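Local coordinates for protein CRISPR-associated endonuclease Cas3-HD (Methanocaldococcus jannaschii, PDB 3S4L) that cleaves single-stranded DNA with magnesium, and single-stranded RNA without needing cations, as the HD nuclease of CRISPR interference, at residues A[70-75]-A[87-92]; A[94-99]-A[119-124]; A[147-152]-A[183-188]. All coordinates share one frame; numbering follows the deposited sequence.

The three contacts show how a mainly helical HD domain builds a metal site on a packed interior. They follow one another along the chain, each closing before the next opens, and their centres lie about 10 to 12 Å apart. Helix 91-107 is shared by contacts 1 and 2: His-91 lies at its start, and its next turns pack against the end of helix 110-121, just before His-123 and His-124. Both contacts thus reach the same calcium ion. Contact 3 joins helices 142-149 and 181-197 farther from the metal, yet meets the others through Phe-152, against Ser-72 and Val-94, and Val-188, against Met-121. Side-chain packing thus links the metal site to helices 142-149 and 181-197.

Contact 1 of 3, residues A[70-75]-A[87-92]; sequences KASKIY and MGFRHE. With CA (calcium ion), chain C.
Phe-89 and His-91 meet the 70-75 segment in two ways, one apolar and one beside a metal. In the apolar part, CG2 of Ile-74 sits over the centre of the Phe-89 ring, 3.9 Å from its centroid and 7° off the normal, a CH-pi contact. CG of Phe-89 is anti to the backbone N (chi1 176°), which carries the base of the ring toward 70-75. CE2 of Phe-89 in turn approaches the edge of the Tyr-75 ring, and Ser-72 OG comes obliquely to within 3.3 Å of Phe-89 CZ while its hydrogen bond goes to Gly-69 O.

Nearer the metal, the side chains of Tyr-75 and His-91 run side by side, pointing the same way, their ring planes at an oblique 66°, with Tyr-75 CE2 4.0 Å from His-91 ND1. Lys-70 packs its CG on a face of Tyr-75, toward the rim, and its NZ bonds to Ala-11 O.

Metal coordination completes the contact: His-91 NE2 binds the calcium ion at 2.3 Å, alongside Asp-67, His-123, His-124 and two waters. This histidine and aspartate ligation is the signature of the HD family, here the catalytic magnesium site.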
loop_
_atom_site.group_PDB
_atom_site.type_symbol
_atom_site.label_atom_id
_atom_site.label_comp_id
_atom_site.label_asym_id
_atom_site.label_seq_id
_atom_site.Cartn_x
_atom_site.Cartn_y
_atom_site.Cartn_z
ATOM N N LYS A 70 0.509 2.287 8.761
ATOM C CA LYS A 70 0.381 2.089 10.202
ATOM C C LYS A 70 1.556 2.691 10.978
ATOM O O LYS A 70 1.452 2.945 12.181
ATOM C CB LYS A 70 0.207 0.606 10.554
ATOM C CG LYS A 70 -1.159 0.014 10.182
ATOM C CD LYS A 70 -1.240 -1.489 10.574
ATOM C CE LYS A 70 -2.587 -2.128 10.221
ATOM N NZ LYS A 70 -2.773 -3.453 10.924
ATOM N N ALA A 71 2.686 2.896 10.309
ATOM C CA ALA A 71 3.806 3.530 10.994
ATOM C C ALA A 71 3.602 5.045 11.145
ATOM O O ALA A 71 4.527 5.747 11.541
ATOM C CB ALA A 71 5.137 3.220 10.304
ATOM N N SER A 72 2.398 5.537 10.835
ATOM C CA SER A 72 2.026 6.934 11.152
ATOM C C SER A 72 1.943 7.079 12.662
ATOM O O SER A 72 1.400 6.198 13.332
ATOM C CB SER A 72 0.660 7.297 10.557
ATOM O OG SER A 72 0.645 7.166 9.141
ATOM N N LYS A 73 2.473 8.174 13.205
ATOM C CA LYS A 73 2.429 8.381 14.648
ATOM C C LYS A 73 1.022 8.239 15.231
ATOM O O LYS A 73 0.837 7.615 16.278
ATOM C CB LYS A 73 3.072 9.711 15.032
ATOM C CG LYS A 73 4.543 9.727 14.683
ATOM C CD LYS A 73 5.273 10.833 15.378
ATOM C CE LYS A 73 5.307 12.077 14.521
ATOM N NZ LYS A 73 6.005 13.199 15.240
ATOM N N ILE A 74 0.041 8.795 14.532
ATOM C CA ILE A 74 -1.361 8.725 14.935
ATOM C C ILE A 74 -1.831 7.255 15.008
ATOM O O ILE A 74 -2.429 6.816 16.000
ATOM C CB ILE A 74 -2.232 9.548 13.942
ATOM C CG1 ILE A 74 -3.724 9.337 14.176
ATOM C CG2 ILE A 74 -1.919 9.141 12.514
ATOM C CD1 ILE A 74 -4.227 9.855 15.508
ATOM N N TYR A 75 -1.558 6.483 13.967
ATOM C CA TYR A 75 -1.986 5.089 13.995
ATOM C C TYR A 75 -1.354 4.350 15.188
ATOM O O TYR A 75 -2.027 3.615 15.922
ATOM C CB TYR A 75 -1.712 4.364 12.658
ATOM C CG TYR A 75 -2.574 3.121 12.548
ATOM C CD1 TYR A 75 -2.224 1.934 13.212
ATOM C CD2 TYR A 75 -3.775 3.144 11.845
ATOM C CE1 TYR A 75 -3.046 0.794 13.149
ATOM C CE2 TYR A 75 -4.600 2.023 11.778
ATOM C CZ TYR A 75 -4.235 0.850 12.435
ATOM O OH TYR A 75 -5.048 -0.267 12.363
ATOM N N MET A 87 -9.957 9.237 14.322
ATOM C CA MET A 87 -10.567 10.464 13.788
ATOM C C MET A 87 -10.590 10.473 12.257
ATOM O O MET A 87 -10.148 11.441 11.616
ATOM C CB MET A 87 -9.853 11.717 14.319
ATOM C CG MET A 87 -9.550 11.655 15.812
ATOM S SD MET A 87 -10.384 12.902 16.810
ATOM C CE MET A 87 -9.018 13.993 17.205
ATOM N N GLY A 88 -11.100 9.386 11.681
ATOM C CA GLY A 88 -11.197 9.280 10.241
ATOM C C GLY A 88 -9.878 8.979 9.549
ATOM O O GLY A 88 -9.856 8.737 8.333
ATOM N N PHE A 89 -8.774 8.999 10.293
ATOM C CA PHE A 89 -7.501 8.718 9.646
ATOM C C PHE A 89 -7.523 7.355 8.939
ATOM O O PHE A 89 -8.015 6.362 9.487
ATOM C CB PHE A 89 -6.318 8.768 10.600
ATOM C CG PHE A 89 -5.017 8.387 9.938
ATOM C CD1 PHE A 89 -4.377 9.267 9.056
ATOM C CD2 PHE A 89 -4.444 7.141 10.167
ATOM C CE1 PHE A 89 -3.166 8.909 8.413
ATOM C CE2 PHE A 89 -3.229 6.779 9.549
ATOM C CZ PHE A 89 -2.589 7.656 8.667
ATOM N N ARG A 90 -6.999 7.318 7.716
ATOM C CA ARG A 90 -6.972 6.076 6.927
ATOM C C ARG A 90 -5.545 5.739 6.483
ATOM O O ARG A 90 -4.983 6.375 5.591
ATOM C CB ARG A 90 -7.909 6.191 5.729
ATOM C CG ARG A 90 -9.298 6.646 6.118
ATOM C CD ARG A 90 -10.269 5.504 6.325
ATOM N NE ARG A 90 -9.675 4.324 6.942
ATOM C CZ ARG A 90 -9.871 3.084 6.505
ATOM N NH1 ARG A 90 -10.637 2.875 5.440
ATOM N NH2 ARG A 90 -9.303 2.051 7.124
ATOM N N HIS A 91 -4.959 4.748 7.145
ATOM C CA HIS A 91 -3.566 4.376 6.920
ATOM C C HIS A 91 -3.254 4.042 5.459
ATOM O O HIS A 91 -2.147 4.314 4.977
ATOM C CB HIS A 91 -3.201 3.181 7.793
ATOM C CG HIS A 91 -3.957 1.936 7.448
ATOM N ND1 HIS A 91 -5.257 1.716 7.830
ATOM C CD2 HIS A 91 -3.574 0.836 6.756
ATOM C CE1 HIS A 91 -5.658 0.537 7.382
ATOM N NE2 HIS A 91 -4.658 -0.008 6.729
ATOM N N GLU A 92 -4.221 3.468 4.748
ATOM C CA GLU A 92 -3.948 2.985 3.390
ATOM C C GLU A 92 -3.585 4.092 2.400
ATOM O O GLU A 92 -2.897 3.839 1.406
ATOM C CB GLU A 92 -5.095 2.121 2.835
ATOM C CG GLU A 92 -6.436 2.810 2.729
ATOM C CD GLU A 92 -7.322 2.544 3.949
ATOM O OE1 GLU A 92 -6.837 2.691 5.093
ATOM O OE2 GLU A 92 -8.501 2.177 3.760
HETATM CA CA CA C . -4.667 -2.257 6.221
HETATM O O HOH W 1 -4.894 -3.402 8.792
HETATM O O HOH W 2 -4.143 -4.516 6.140
#

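Contact 2 of 3, residues A[94-99]-A[119-124]; sequences VSAYYT and TVMLHH. With CA (calcium ion), chain C.
Val-120 packs against Ser-95, Ala-96 and Thr-99 just before two flat groups, the imidazoles of His-123 and His-124, turn to the metal. The His-123 ring has the carbonyl carbon of Val-120 at its edge, in plane, and pairs edge-to-face with that of His-66. The His-124 ring has water 1 at its edge, and meets the His-91 ring. On helix 91-107, Tyr-97 CD2 lies over the centre of one face of the Tyr-98 ring, with Val-94 CG1 at its edge, in plane.

Each imidazole uses NE2 for the calcium ion, at 2.4 Å for His-123 NE2 and 2.3 Å for His-124 NE2. ND1 of His-123 donates to Val-120 O, in the carbonyl plane and on a lone pair, though the oxygen is tilted 22° from the ring plane. At 2.5 Å this ND1 to O bond is short, so its exact length is uncertain, and it is bent (145°).

Across the helices the contact is largely apolar, without hydrogen bonds between the segments. CG1 of Val-120 presses on CB of Ser-95 at 3.4 Å, tighter than usual for two carbons, and also lies against the backbone N of Ala-96. CB of Ala-96 meets CB of Met-121 at 3.6 Å. Thr-99 and Val-120 reach toward each other tip to tip, with Thr-99 OG1 3.7 Å from Val-120 CG2; that hydroxyl donates to Ser-95 O from above the carbonyl plane. Ser-95 OG bonds to His-66 O and Gly-69 N, tying helix 91-107 to the chain beside Asp-67.

Val-120 therefore serves twice, its side chain packing the helices and its carbonyl, with the metal, probably helping to hold the rotation of the His-123 ring. The ND1 bond would probably strengthen NE2 as a donor to the metal.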
loop_
_atom_site.group_PDB
_atom_site.type_symbol
_atom_site.label_atom_id
_atom_site.label_comp_id
_atom_site.label_asym_id
_atom_site.label_seq_id
_atom_site.Cartn_x
_atom_site.Cartn_y
_atom_site.Cartn_z
ATOM N N VAL A 94 -1.756 6.719 3.137
ATOM C CA VAL A 94 -0.342 6.918 3.405
ATOM C C VAL A 94 0.490 5.753 2.880
ATOM O O VAL A 94 1.590 5.966 2.382
ATOM C CB VAL A 94 -0.070 7.083 4.902
ATOM C CG1 VAL A 94 1.439 7.048 5.173
ATOM C CG2 VAL A 94 -0.717 8.365 5.395
ATOM N N SER A 95 -0.035 4.532 2.987
ATOM C CA SER A 95 0.608 3.367 2.352
ATOM C C SER A 95 0.740 3.546 0.826
ATOM O O SER A 95 1.812 3.307 0.251
ATOM C CB SER A 95 -0.165 2.068 2.639
ATOM O OG SER A 95 -0.236 1.746 4.021
ATOM N N ALA A 96 -0.355 3.960 0.186
ATOM C CA ALA A 96 -0.380 4.151 -1.265
ATOM C C ALA A 96 0.717 5.099 -1.728
ATOM O O ALA A 96 1.346 4.883 -2.772
ATOM C CB ALA A 96 -1.751 4.653 -1.731
ATOM N N TYR A 97 0.938 6.151 -0.949
ATOM C CA TYR A 97 1.968 7.144 -1.264
ATOM C C TYR A 97 3.347 6.520 -1.279
ATOM O O TYR A 97 4.059 6.646 -2.264
ATOM C CB TYR A 97 1.927 8.312 -0.276
ATOM C CG TYR A 97 3.079 9.308 -0.410
ATOM C CD1 TYR A 97 2.980 10.410 -1.257
ATOM C CD2 TYR A 97 4.238 9.175 0.351
ATOM C CE1 TYR A 97 4.021 11.353 -1.361
ATOM C CE2 TYR A 97 5.287 10.095 0.244
ATOM C CZ TYR A 97 5.169 11.181 -0.614
ATOM O OH TYR A 97 6.201 12.090 -0.715
ATOM N N TYR A 98 3.728 5.827 -0.205
ATOM C CA TYR A 98 5.060 5.221 -0.179
ATOM C C TYR A 98 5.194 4.065 -1.181
ATOM O O TYR A 98 6.263 3.838 -1.763
ATOM C CB TYR A 98 5.439 4.761 1.226
ATOM C CG TYR A 98 5.778 5.906 2.120
ATOM C CD1 TYR A 98 6.980 6.590 1.971
ATOM C CD2 TYR A 98 4.887 6.327 3.107
ATOM C CE1 TYR A 98 7.290 7.675 2.785
ATOM C CE2 TYR A 98 5.195 7.396 3.942
ATOM C CZ TYR A 98 6.389 8.062 3.768
ATOM O OH TYR A 98 6.681 9.106 4.586
ATOM N N THR A 99 4.102 3.338 -1.377
ATOM C CA THR A 99 4.120 2.207 -2.291
ATOM C C THR A 99 4.429 2.711 -3.679
ATOM O O THR A 99 5.251 2.142 -4.396
ATOM C CB THR A 99 2.780 1.456 -2.289
ATOM O OG1 THR A 99 2.583 0.852 -1.004
ATOM C CG2 THR A 99 2.765 0.379 -3.370
ATOM N N THR A 119 -3.973 -0.318 -5.651
ATOM C CA THR A 119 -4.377 -1.554 -5.007
ATOM C C THR A 119 -4.229 -1.383 -3.502
ATOM O O THR A 119 -5.112 -1.762 -2.718
ATOM C CB THR A 119 -3.495 -2.721 -5.478
ATOM O OG1 THR A 119 -3.666 -2.896 -6.887
ATOM C CG2 THR A 119 -3.875 -4.001 -4.758
ATOM N N VAL A 120 -3.093 -0.806 -3.113
ATOM C CA VAL A 120 -2.796 -0.536 -1.722
ATOM C C VAL A 120 -3.776 0.491 -1.113
ATOM O O VAL A 120 -4.182 0.369 0.047
ATOM C CB VAL A 120 -1.355 -0.043 -1.571
ATOM C CG1 VAL A 120 -1.203 0.728 -0.260
ATOM C CG2 VAL A 120 -0.375 -1.227 -1.641
ATOM N N MET A 121 -4.149 1.497 -1.902
ATOM C CA MET A 121 -5.065 2.536 -1.454
ATOM C C MET A 121 -6.455 1.936 -1.261
ATOM O O MET A 121 -7.294 2.466 -0.541
ATOM C CB MET A 121 -5.120 3.663 -2.490
ATOM C CG MET A 121 -5.638 5.010 -1.952
ATOM S SD MET A 121 -6.056 6.169 -3.271
ATOM C CE MET A 121 -4.462 6.875 -3.633
ATOM N N LEU A 122 -6.692 0.807 -1.902
ATOM C CA LEU A 122 -8.008 0.199 -1.876
ATOM C C LEU A 122 -7.965 -1.166 -1.191
ATOM O O LEU A 122 -8.885 -1.951 -1.347
ATOM C CB LEU A 122 -8.533 0.042 -3.316
ATOM C CG LEU A 122 -9.263 1.208 -4.003
ATOM C CD1 LEU A 122 -8.636 2.564 -3.721
ATOM C CD2 LEU A 122 -9.380 0.985 -5.516
ATOM N N HIS A 123 -6.916 -1.460 -0.422
ATOM C CA HIS A 123 -6.795 -2.817 0.119
ATOM C C HIS A 123 -7.796 -3.105 1.226
ATOM O O HIS A 123 -7.851 -4.227 1.736
ATOM C CB HIS A 123 -5.360 -3.180 0.541
ATOM C CG HIS A 123 -4.911 -2.533 1.818
ATOM N ND1 HIS A 123 -4.155 -1.378 1.837
ATOM C CD2 HIS A 123 -5.092 -2.888 3.113
ATOM C CE1 HIS A 123 -3.880 -1.052 3.088
ATOM N NE2 HIS A 123 -4.452 -1.942 3.883
ATOM N N HIS A 124 -8.598 -2.115 1.599
ATOM C CA HIS A 124 -9.647 -2.416 2.568
ATOM C C HIS A 124 -11.042 -2.688 2.021
ATOM O O HIS A 124 -11.785 -3.462 2.624
ATOM C CB HIS A 124 -9.636 -1.473 3.772
ATOM C CG HIS A 124 -8.692 -1.933 4.823
ATOM N ND1 HIS A 124 -8.997 -2.963 5.682
ATOM C CD2 HIS A 124 -7.403 -1.602 5.071
ATOM C CE1 HIS A 124 -7.955 -3.214 6.455
ATOM N NE2 HIS A 124 -6.982 -2.392 6.113
HETATM CA CA CA C . -4.667 -2.257 6.221
HETATM O O HOH W 1 -4.894 -3.402 8.792
HETATM O O HOH W 2 -4.143 -4.516 6.140
#

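Contact 3 of 3, residues A[147-152]-A[183-188]; sequences DKLKKF and DIIRFV
Helix packing in the mainly helical HD domain is carried here by Leu-149 and Phe-152, which set the C-terminal part of helix 142-149 and the turn from Leu-149 to Phe-152 against helix 181-197. That type I beta turn is closed by the backbone bond from Phe-152 N to Leu-149 O at 2.9 Å, and it brings both side chains round to the same helix.

Leu-149 does most of the touching with one methyl group. Its CD1 lies 4.0 Å from CG2 of Ile-184 and stands equally near CG1 of Ile-185, while CG2 of Val-188 comes to 4.1 Å from the same CD1. Three residues spanning about one turn of helix 181-197 thus gather round a single branch of the leucine. The approaches differ: Leu-149 crosses Ile-184 at about a right angle but slides past Ile-185 in the opposite direction, its CB also coming near Ile-185 CG1.

Phe-152 meets Ile-184 through the far part of its ring. CE2 of Phe-152 is 3.6 Å from CD1 of Ile-184, with CZ of Phe-152 almost as near, and the methyl comes obliquely to the ring. Ile-184 is extended, its CD1 anti across chi2 (178°), so that this methyl reaches the ring while CG2 of the same residue meets the leucine. The two side chains cross at about a right angle.

Beyond the pair of segments, Phe-152 packs on Val-94, Ile-184 on Tyr-97 and Val-188 on Leu-93, all on helix 91-107, while Phe-152 also touches the loop residues Ser-72 and Phe-89. With no hydrogen bond or salt bridge between the segments, their attachment to each other rests on branched aliphatic and aromatic groups, consistent with hydrophobic burial as the main force between them.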
loop_
_atom_site.group_PDB
_atom_site.type_symbol
_atom_site.label_atom_id
_atom_site.label_comp_id
_atom_site.label_asym_id
_atom_site.label_seq_id
_atom_site.Cartn_x
_atom_site.Cartn_y
_atom_site.Cartn_z
ATOM N N ASP A 147 -10.449 14.699 4.461
ATOM C CA ASP A 147 -11.024 14.101 5.660
ATOM C C ASP A 147 -10.119 12.976 6.213
ATOM O O ASP A 147 -9.880 12.872 7.421
ATOM C CB ASP A 147 -12.415 13.519 5.334
ATOM C CG ASP A 147 -13.482 14.597 5.144
ATOM O OD1 ASP A 147 -13.233 15.759 5.540
ATOM O OD2 ASP A 147 -14.579 14.280 4.618
ATOM N N LYS A 148 -9.615 12.135 5.319
ATOM C CA LYS A 148 -8.961 10.907 5.758
ATOM C C LYS A 148 -7.504 11.135 6.133
ATOM O O LYS A 148 -6.846 10.263 6.699
ATOM C CB LYS A 148 -9.101 9.808 4.702
ATOM C CG LYS A 148 -10.538 9.325 4.466
ATOM C CD LYS A 148 -10.576 8.437 3.198
ATOM C CE LYS A 148 -11.866 7.626 3.078
ATOM N NZ LYS A 148 -11.652 6.446 2.170
ATOM N N LEU A 149 -7.011 12.327 5.826
ATOM C CA LEU A 149 -5.633 12.672 6.145
ATOM C C LEU A 149 -5.563 13.804 7.166
ATOM O O LEU A 149 -4.480 14.191 7.610
ATOM C CB LEU A 149 -4.862 13.020 4.867
ATOM C CG LEU A 149 -4.602 11.740 4.088
ATOM C CD1 LEU A 149 -3.917 11.994 2.754
ATOM C CD2 LEU A 149 -3.756 10.822 4.986
ATOM N N LYS A 150 -6.726 14.319 7.547
ATOM C CA LYS A 150 -6.783 15.456 8.467
ATOM C C LYS A 150 -5.842 15.269 9.658
ATOM O O LYS A 150 -5.020 16.142 9.952
ATOM C CB LYS A 150 -8.213 15.680 8.969
ATOM C CG LYS A 150 -8.402 17.008 9.719
ATOM C CD LYS A 150 -9.870 17.251 10.058
ATOM C CE LYS A 150 -10.097 18.682 10.540
ATOM N NZ LYS A 150 -9.378 18.953 11.818
ATOM N N LYS A 151 -5.953 14.123 10.330
ATOM C CA LYS A 151 -5.161 13.872 11.541
ATOM C C LYS A 151 -3.783 13.240 11.290
ATOM O O LYS A 151 -3.124 12.800 12.231
ATOM C CB LYS A 151 -5.954 13.041 12.558
ATOM C CG LYS A 151 -7.039 13.821 13.269
ATOM C CD LYS A 151 -6.528 15.204 13.640
ATOM C CE LYS A 151 -7.401 15.893 14.680
ATOM N NZ LYS A 151 -6.684 17.065 15.274
ATOM N N PHE A 152 -3.334 13.199 10.039
ATOM C CA PHE A 152 -1.989 12.685 9.782
ATOM C C PHE A 152 -0.948 13.643 10.367
ATOM O O PHE A 152 -0.962 14.841 10.079
ATOM C CB PHE A 152 -1.733 12.461 8.289
ATOM C CG PHE A 152 -0.333 11.964 7.977
ATOM C CD1 PHE A 152 0.050 10.663 8.307
ATOM C CD2 PHE A 152 0.592 12.788 7.337
ATOM C CE1 PHE A 152 1.335 10.198 8.020
ATOM C CE2 PHE A 152 1.876 12.329 7.038
ATOM C CZ PHE A 152 2.253 11.031 7.385
ATOM N N ASP A 183 2.257 16.998 0.885
ATOM C CA ASP A 183 2.740 16.191 -0.228
ATOM C C ASP A 183 1.937 14.902 -0.400
ATOM O O ASP A 183 1.650 14.494 -1.524
ATOM C CB ASP A 183 4.225 15.883 -0.050
ATOM C CG ASP A 183 5.078 17.140 -0.034
ATOM O OD1 ASP A 183 5.245 17.752 -1.114
ATOM O OD2 ASP A 183 5.572 17.515 1.055
ATOM N N ILE A 184 1.560 14.270 0.710
ATOM C CA ILE A 184 0.773 13.032 0.649
ATOM C C ILE A 184 -0.652 13.331 0.180
ATOM O O ILE A 184 -1.221 12.600 -0.634
ATOM C CB ILE A 184 0.804 12.257 2.003
ATOM C CG1 ILE A 184 2.248 11.846 2.316
ATOM C CG2 ILE A 184 -0.107 11.026 1.959
ATOM C CD1 ILE A 184 2.452 11.114 3.652
ATOM N N ILE A 185 -1.210 14.429 0.686
ATOM C CA ILE A 185 -2.507 14.922 0.245
ATOM C C ILE A 185 -2.524 15.143 -1.269
ATOM O O ILE A 185 -3.419 14.665 -1.972
ATOM C CB ILE A 185 -2.873 16.227 1.002
ATOM C CG1 ILE A 185 -3.281 15.904 2.447
ATOM C CG2 ILE A 185 -3.957 17.039 0.261
ATOM C CD1 ILE A 185 -3.444 17.154 3.337
ATOM N N ARG A 186 -1.526 15.860 -1.771
ATOM C CA ARG A 186 -1.436 16.169 -3.196
ATOM C C ARG A 186 -1.370 14.884 -4.001
ATOM O O ARG A 186 -2.078 14.728 -5.003
ATOM C CB ARG A 186 -0.185 17.011 -3.476
ATOM C CG ARG A 186 -0.456 18.411 -3.947
ATOM C CD ARG A 186 0.838 19.180 -4.207
ATOM N NE ARG A 186 1.643 19.320 -2.999
ATOM C CZ ARG A 186 1.462 20.267 -2.086
ATOM N NH1 ARG A 186 0.504 21.175 -2.250
ATOM N NH2 ARG A 186 2.239 20.305 -1.011
ATOM N N PHE A 187 -0.508 13.962 -3.570
ATOM C CA PHE A 187 -0.410 12.679 -4.255
ATOM C C PHE A 187 -1.732 11.933 -4.283
ATOM O O PHE A 187 -2.175 11.480 -5.336
ATOM C CB PHE A 187 0.654 11.761 -3.644
ATOM C CG PHE A 187 0.659 10.396 -4.262
ATOM C CD1 PHE A 187 1.244 10.186 -5.495
ATOM C CD2 PHE A 187 0.033 9.339 -3.637
ATOM C CE1 PHE A 187 1.221 8.935 -6.081
ATOM C CE2 PHE A 187 0.012 8.098 -4.212
ATOM C CZ PHE A 187 0.606 7.894 -5.440
ATOM N N VAL A 188 -2.358 11.785 -3.122
ATOM C CA VAL A 188 -3.606 11.031 -3.050
ATOM C C VAL A 188 -4.750 11.662 -3.868
ATOM O O VAL A 188 -5.475 10.962 -4.573
ATOM C CB VAL A 188 -4.056 10.790 -1.597
ATOM C CG1 VAL A 188 -5.327 9.958 -1.596
ATOM C CG2 VAL A 188 -2.932 10.100 -0.800
#